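Local coordinates for concanavalin A-like lectin protein kinase family protein (Theobroma cacao, PDB 6CTH) that probably transfers phosphate from ATP to protein substrates as the kinase domain of a plant lectin receptor-like kinase, held here with an oxindole inhibitor in its ATP pocket, at residues M94-S108 and T144-K156. Residues are numbered along the deposited sequence; the frame is centred on the assembly and turned at random.
With FE7 (N-{(3Z)-2-oxo-3-[phenyl({4-[(piperidin-1-yl)methyl]phenyl}amino)methylidene]-2,3-dihydro-1H-indol-5-yl}ethanesulfonamide), chain B.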
loop_
_atom_site.group_PDB
_atom_site.type_symbol
_atom_site.label_atom_id
_atom_site.label_comp_id
_atom_site.label_asym_id
_atom_site.label_seq_id
_atom_site.Cartn_x
_atom_site.Cartn_y
_atom_site.Cartn_z
ATOM N N MET A 94 7.573 13.767 -2.770
ATOM C CA MET A 94 7.501 13.420 -1.353
ATOM C C MET A 94 8.858 12.864 -0.934
ATOM O O MET A 94 9.175 11.685 -1.207
ATOM C CB MET A 94 6.391 12.404 -1.135
ATOM C CG MET A 94 5.078 12.892 -1.708
ATOM S SD MET A 94 3.626 11.852 -1.396
ATOM C CE MET A 94 3.350 12.103 0.354
ATOM N N ALA A 95 9.641 13.715 -0.273
ATOM C CA ALA A 95 11.058 13.427 0.019
ATOM C C ALA A 95 11.303 12.190 0.884
ATOM O O ALA A 95 12.364 11.571 0.830
ATOM C CB ALA A 95 11.693 14.663 0.670
ATOM N N ASN A 96 10.325 11.821 1.698
ATOM C CA ASN A 96 10.422 10.570 2.469
ATOM C C ASN A 96 10.144 9.285 1.680
ATOM O O ASN A 96 10.372 8.212 2.202
ATOM C CB ASN A 96 9.568 10.620 3.728
ATOM C CG ASN A 96 10.183 11.479 4.814
ATOM O OD1 ASN A 96 11.372 11.374 5.121
ATOM N ND2 ASN A 96 9.381 12.351 5.378
ATOM N N GLY A 97 9.686 9.384 0.442
ATOM C CA GLY A 97 9.481 8.221 -0.398
ATOM C C GLY A 97 8.422 7.228 0.085
ATOM O O GLY A 97 7.453 7.622 0.793
ATOM N N SER A 98 8.601 5.955 -0.293
ATOM C CA SER A 98 7.607 4.954 -0.006
ATOM C C SER A 98 7.913 4.197 1.272
ATOM O O SER A 98 9.051 4.111 1.732
ATOM C CB SER A 98 7.377 3.997 -1.179
ATOM O OG SER A 98 8.603 3.484 -1.679
ATOM N N LEU A 99 6.878 3.621 1.855
ATOM C CA LEU A 99 6.995 3.025 3.171
ATOM C C LEU A 99 7.980 1.835 3.224
ATOM O O LEU A 99 8.698 1.653 4.225
ATOM C CB LEU A 99 5.612 2.595 3.663
ATOM C CG LEU A 99 5.448 1.854 4.963
ATOM C CD1 LEU A 99 6.021 2.655 6.118
ATOM C CD2 LEU A 99 3.971 1.552 5.220
ATOM N N ASP A 100 7.977 1.047 2.164
ATOM C CA ASP A 100 8.886 -0.111 2.056
ATOM C C ASP A 100 10.367 0.279 2.305
ATOM O O ASP A 100 11.096 -0.475 2.933
ATOM C CB ASP A 100 8.708 -0.833 0.698
ATOM C CG ASP A 100 9.028 0.046 -0.494
ATOM O OD1 ASP A 100 8.605 1.241 -0.523
ATOM O OD2 ASP A 100 9.751 -0.433 -1.420
ATOM N N SER A 101 10.766 1.468 1.866
ATOM C CA SER A 101 12.139 1.962 2.014
ATOM C C SER A 101 12.500 2.163 3.454
ATOM O O SER A 101 13.658 1.977 3.821
ATOM C CB SER A 101 12.353 3.244 1.262
ATOM O OG SER A 101 12.237 2.972 -0.111
ATOM N N HIS A 102 11.520 2.424 4.306
ATOM C CA HIS A 102 11.767 2.587 5.758
ATOM C C HIS A 102 11.638 1.308 6.517
ATOM O O HIS A 102 12.562 0.905 7.235
ATOM C CB HIS A 102 10.833 3.615 6.343
ATOM C CG HIS A 102 11.039 4.971 5.769
ATOM N ND1 HIS A 102 11.700 5.961 6.454
ATOM C CD2 HIS A 102 10.622 5.524 4.613
ATOM C CE1 HIS A 102 11.679 7.070 5.744
ATOM N NE2 HIS A 102 11.049 6.829 4.613
ATOM N N ILE A 103 10.553 0.599 6.296
ATOM C CA ILE A 103 10.333 -0.600 7.098
ATOM C C ILE A 103 11.193 -1.793 6.718
ATOM O O ILE A 103 11.530 -2.589 7.601
ATOM C CB ILE A 103 8.862 -1.011 7.172
ATOM C CG1 ILE A 103 8.278 -1.366 5.804
ATOM C CG2 ILE A 103 8.063 0.058 7.899
ATOM C CD1 ILE A 103 7.018 -2.191 6.000
ATOM N N PHE A 104 11.503 -1.967 5.437
ATOM C CA PHE A 104 12.360 -3.111 5.024
ATOM C C PHE A 104 13.811 -2.718 4.744
ATOM O O PHE A 104 14.729 -3.488 5.100
ATOM C CB PHE A 104 11.798 -3.849 3.802
ATOM C CG PHE A 104 10.345 -4.236 3.928
ATOM C CD1 PHE A 104 9.870 -4.879 5.071
ATOM C CD2 PHE A 104 9.466 -4.020 2.878
ATOM C CE1 PHE A 104 8.550 -5.228 5.162
ATOM C CE2 PHE A 104 8.119 -4.404 2.979
ATOM C CZ PHE A 104 7.691 -4.997 4.110
ATOM N N LYS A 105 14.015 -1.580 4.090
ATOM C CA LYS A 105 15.353 -1.140 3.646
ATOM C C LYS A 105 16.118 -0.184 4.555
ATOM O O LYS A 105 17.153 0.336 4.136
ATOM C CB LYS A 105 15.273 -0.521 2.255
ATOM C CG LYS A 105 14.750 -1.468 1.198
ATOM C CD LYS A 105 14.521 -0.718 -0.100
ATOM C CE LYS A 105 14.338 -1.667 -1.279
ATOM N NZ LYS A 105 14.082 -0.842 -2.501
ATOM N N GLY A 106 15.639 0.051 5.770
ATOM C CA GLY A 106 16.334 0.912 6.724
ATOM C C GLY A 106 16.683 2.326 6.314
ATOM O O GLY A 106 17.658 2.868 6.806
ATOM N N LYS A 107 15.884 2.974 5.458
ATOM C CA LYS A 107 16.042 4.414 5.214
ATOM C C LYS A 107 15.935 5.219 6.526
ATOM O O LYS A 107 16.638 6.207 6.702
ATOM C CB LYS A 107 15.019 4.940 4.183
ATOM N N SER A 108 15.012 4.826 7.414
ATOM C CA SER A 108 14.984 5.298 8.808
ATOM C C SER A 108 14.343 4.215 9.666
ATOM O O SER A 108 13.779 3.269 9.138
ATOM C CB SER A 108 14.214 6.606 8.969
ATOM O OG SER A 108 12.793 6.412 8.908
ATOM N N THR A 144 3.183 -2.091 0.817
ATOM C CA THR A 144 3.939 -0.939 1.363
ATOM C C THR A 144 4.694 -0.084 0.343
ATOM O O THR A 144 4.820 1.127 0.549
ATOM C CB THR A 144 4.887 -1.313 2.532
ATOM O OG1 THR A 144 5.994 -2.018 2.028
ATOM C CG2 THR A 144 4.226 -2.156 3.567
ATOM N N SER A 145 5.084 -0.627 -0.817
ATOM C CA SER A 145 5.644 0.202 -1.870
ATOM C C SER A 145 4.657 1.150 -2.549
ATOM O O SER A 145 5.064 1.999 -3.337
ATOM C CB SER A 145 6.340 -0.627 -2.971
ATOM O OG SER A 145 5.467 -1.589 -3.527
ATOM N N ASN A 146 3.361 0.956 -2.292
ATOM C CA ASN A 146 2.336 1.857 -2.754
ATOM C C ASN A 146 1.875 2.824 -1.694
ATOM O O ASN A 146 0.895 3.579 -1.955
ATOM C CB ASN A 146 1.129 1.076 -3.281
ATOM C CG ASN A 146 1.389 0.481 -4.652
ATOM O OD1 ASN A 146 2.239 0.978 -5.423
ATOM N ND2 ASN A 146 0.694 -0.554 -4.959
ATOM N N ILE A 147 2.549 2.878 -0.553
ATOM C CA ILE A 147 2.224 3.856 0.505
ATOM C C ILE A 147 3.336 4.910 0.589
ATOM O O ILE A 147 4.492 4.594 0.898
ATOM C CB ILE A 147 2.006 3.148 1.855
ATOM C CG1 ILE A 147 0.872 2.118 1.712
ATOM C CG2 ILE A 147 1.722 4.149 2.967
ATOM C CD1 ILE A 147 0.696 1.205 2.911
ATOM N N MET A 148 2.966 6.168 0.320
ATOM C CA MET A 148 3.905 7.278 0.358
ATOM C C MET A 148 3.869 7.954 1.700
ATOM O O MET A 148 2.794 7.993 2.368
ATOM C CB MET A 148 3.554 8.293 -0.738
ATOM C CG MET A 148 3.619 7.765 -2.150
ATOM S SD MET A 148 5.276 7.107 -2.544
ATOM C CE MET A 148 6.160 8.624 -2.378
ATOM N N LEU A 149 4.994 8.512 2.108
ATOM C CA LEU A 149 5.106 9.193 3.382
ATOM C C LEU A 149 5.380 10.679 3.189
ATOM O O LEU A 149 6.279 11.039 2.406
ATOM C CB LEU A 149 6.208 8.563 4.205
ATOM C CG LEU A 149 5.932 7.099 4.564
ATOM C CD1 LEU A 149 7.116 6.510 5.334
ATOM C CD2 LEU A 149 4.647 6.961 5.414
ATOM N N ASP A 150 4.617 11.535 3.886
ATOM C CA ASP A 150 4.909 12.967 3.842
ATOM C C ASP A 150 5.993 13.313 4.853
ATOM O O ASP A 150 6.547 12.429 5.512
ATOM C CB ASP A 150 3.636 13.825 3.978
ATOM C CG ASP A 150 3.039 13.830 5.359
ATOM O OD1 ASP A 150 3.655 13.353 6.354
ATOM O OD2 ASP A 150 1.897 14.382 5.469
ATOM N N SER A 151 6.246 14.604 5.005
ATOM C CA SER A 151 7.291 15.121 5.885
ATOM C C SER A 151 7.084 14.720 7.330
ATOM O O SER A 151 8.039 14.541 8.063
ATOM C CB SER A 151 7.443 16.639 5.744
ATOM O OG SER A 151 6.281 17.330 6.155
ATOM N N SER A 152 5.831 14.653 7.749
ATOM C CA SER A 152 5.477 14.217 9.117
ATOM C C SER A 152 5.238 12.710 9.252
ATOM O O SER A 152 4.674 12.245 10.276
ATOM C CB SER A 152 4.218 14.949 9.599
ATOM O OG SER A 152 4.286 16.331 9.364
ATOM N N PHE A 153 5.638 11.940 8.237
ATOM C CA PHE A 153 5.356 10.534 8.191
ATOM C C PHE A 153 3.854 10.172 8.220
ATOM O O PHE A 153 3.494 9.074 8.639
ATOM C CB PHE A 153 6.138 9.817 9.288
ATOM C CG PHE A 153 7.619 9.846 9.069
ATOM C CD1 PHE A 153 8.220 8.930 8.215
ATOM C CD2 PHE A 153 8.414 10.797 9.695
ATOM C CE1 PHE A 153 9.591 8.948 7.988
ATOM C CE2 PHE A 153 9.799 10.804 9.495
ATOM C CZ PHE A 153 10.375 9.892 8.628
ATOM N N ASN A 154 2.992 11.068 7.737
ATOM C CA ASN A 154 1.607 10.694 7.460
ATOM C C ASN A 154 1.614 9.882 6.161
ATOM O O ASN A 154 2.410 10.172 5.248
ATOM C CB ASN A 154 0.693 11.907 7.316
ATOM C CG ASN A 154 0.613 12.768 8.608
ATOM O OD1 ASN A 154 0.304 12.275 9.678
ATOM N ND2 ASN A 154 0.929 14.057 8.477
ATOM N N ALA A 155 0.757 8.870 6.091
ATOM C CA ALA A 155 0.735 7.926 4.954
ATOM C C ALA A 155 -0.315 8.255 3.904
ATOM O O ALA A 155 -1.434 8.694 4.270
ATOM C CB ALA A 155 0.530 6.538 5.468
ATOM N N LYS A 156 0.030 8.120 2.621
ATOM C CA LYS A 156 -0.888 8.272 1.505
ATOM C C LYS A 156 -0.809 7.065 0.593
ATOM O O LYS A 156 0.262 6.753 0.093
ATOM C CB LYS A 156 -0.593 9.539 0.702
ATOM C CG LYS A 156 -1.001 10.836 1.401
ATOM C CD LYS A 156 -0.664 12.102 0.612
ATOM C CE LYS A 156 -1.315 13.339 1.223
ATOM N NZ LYS A 156 -2.673 13.600 0.638
HETATM C C4 FE7 B . 6.180 8.885 -5.934
HETATM C C14 FE7 B . 9.145 4.634 -5.958
HETATM C C5 FE7 B . 5.302 9.982 -6.008
HETATM C C6 FE7 B . 4.030 9.861 -6.540
HETATM C C11 FE7 B . 8.838 7.324 -5.326
HETATM C C7 FE7 B . 3.608 8.620 -6.981
HETATM C C8 FE7 B . 7.179 10.808 -5.049
HETATM C C9 FE7 B . 7.413 9.369 -5.335
HETATM C C10 FE7 B . 8.593 8.741 -5.000
HETATM C C12 FE7 B . 8.967 6.918 -6.648
HETATM C C13 FE7 B . 9.116 5.579 -6.958
HETATM N N1 FE7 B . 5.924 11.094 -5.470
HETATM N N2 FE7 B . 9.491 9.423 -4.277
HETATM C C3 FE7 B . 5.730 7.638 -6.367
HETATM N N3 FE7 B . 15.806 9.015 -3.090
HETATM O O2 FE7 B . 7.960 11.601 -4.539
HETATM C C2 FE7 B . 4.432 7.506 -6.860
HETATM N N FE7 B . 3.864 6.237 -7.178
HETATM S S FE7 B . 4.499 4.751 -7.074
HETATM O O FE7 B . 5.923 4.854 -7.032
HETATM O O1 FE7 B . 3.881 3.960 -8.091
HETATM C C1 FE7 B . 3.862 4.318 -5.490
HETATM C C FE7 B . 2.420 4.758 -5.445
HETATM C C16 FE7 B . 8.877 6.363 -4.324
HETATM C C15 FE7 B . 9.027 5.026 -4.643
HETATM C C17 FE7 B . 10.802 9.153 -3.824
HETATM C C22 FE7 B . 11.476 7.986 -4.157
HETATM C C21 FE7 B . 12.742 7.747 -3.654
HETATM C C20 FE7 B . 13.360 8.657 -2.811
HETATM C C19 FE7 B . 12.678 9.815 -2.479
HETATM C C18 FE7 B . 11.415 10.068 -2.980
HETATM C C23 FE7 B . 14.749 8.399 -2.277
HETATM C C28 FE7 B . 17.115 8.866 -2.452
HETATM C C27 FE7 B . 18.194 9.581 -3.231
HETATM C C26 FE7 B . 18.251 9.090 -4.662
HETATM C C25 FE7 B . 16.875 9.120 -5.298
HETATM C C24 FE7 B . 15.860 8.419 -4.426
HETATM O O HOH W 1 7.768 13.125 2.184
#
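Leu149 and Gly97 meet where the chain leaves the hinge and passes strand 147-149, which floors the ATP pocket: Leu149 N donates to Gly97 O at 2.9 Å. Two residues further on, Leu99 N donates to Ile147 O at 2.7 Å, and these two bonds flank a single beta bridge between Ser98 and Met148. From Leu149 the side chain runs outward: its CB packs on Gly97 O and on CB of Asn96; CG, swung beside its own backbone N (chi1 -63°), carries CD1 over the His102 ring in an off-centre CH-pi contact and on to Leu99 CD1. His102 is fixed in rotation by its ring nitrogens, NE2 giving a bond to Asn96 O 2.9 Å away in the ring plane and ND1 sharing one with Ser108 OG. The edge of Phe153 meets the His102 face nearly perpendicularly, CE1 lying 3.6 Å from His102 CE1, while the Asn96 amide stacks over a face of Phe153. That amide's ND2 also binds Asp150 O at 2.8 Å, coming from above the carbonyl plane, opposite Phe153 N. On the pocket side Met148, bent at chi2 and chi3, brings CE to 3.3 Å from FE7 C9. The chemistry implies a division of labour: backbone bonds join the post-hinge chain to the floor, while the inhibitor takes a nearly straight bond from Met94 N at its oxindole oxygen, makes its other hinge bond to Glu92 O, and rests on the Met148 methyl.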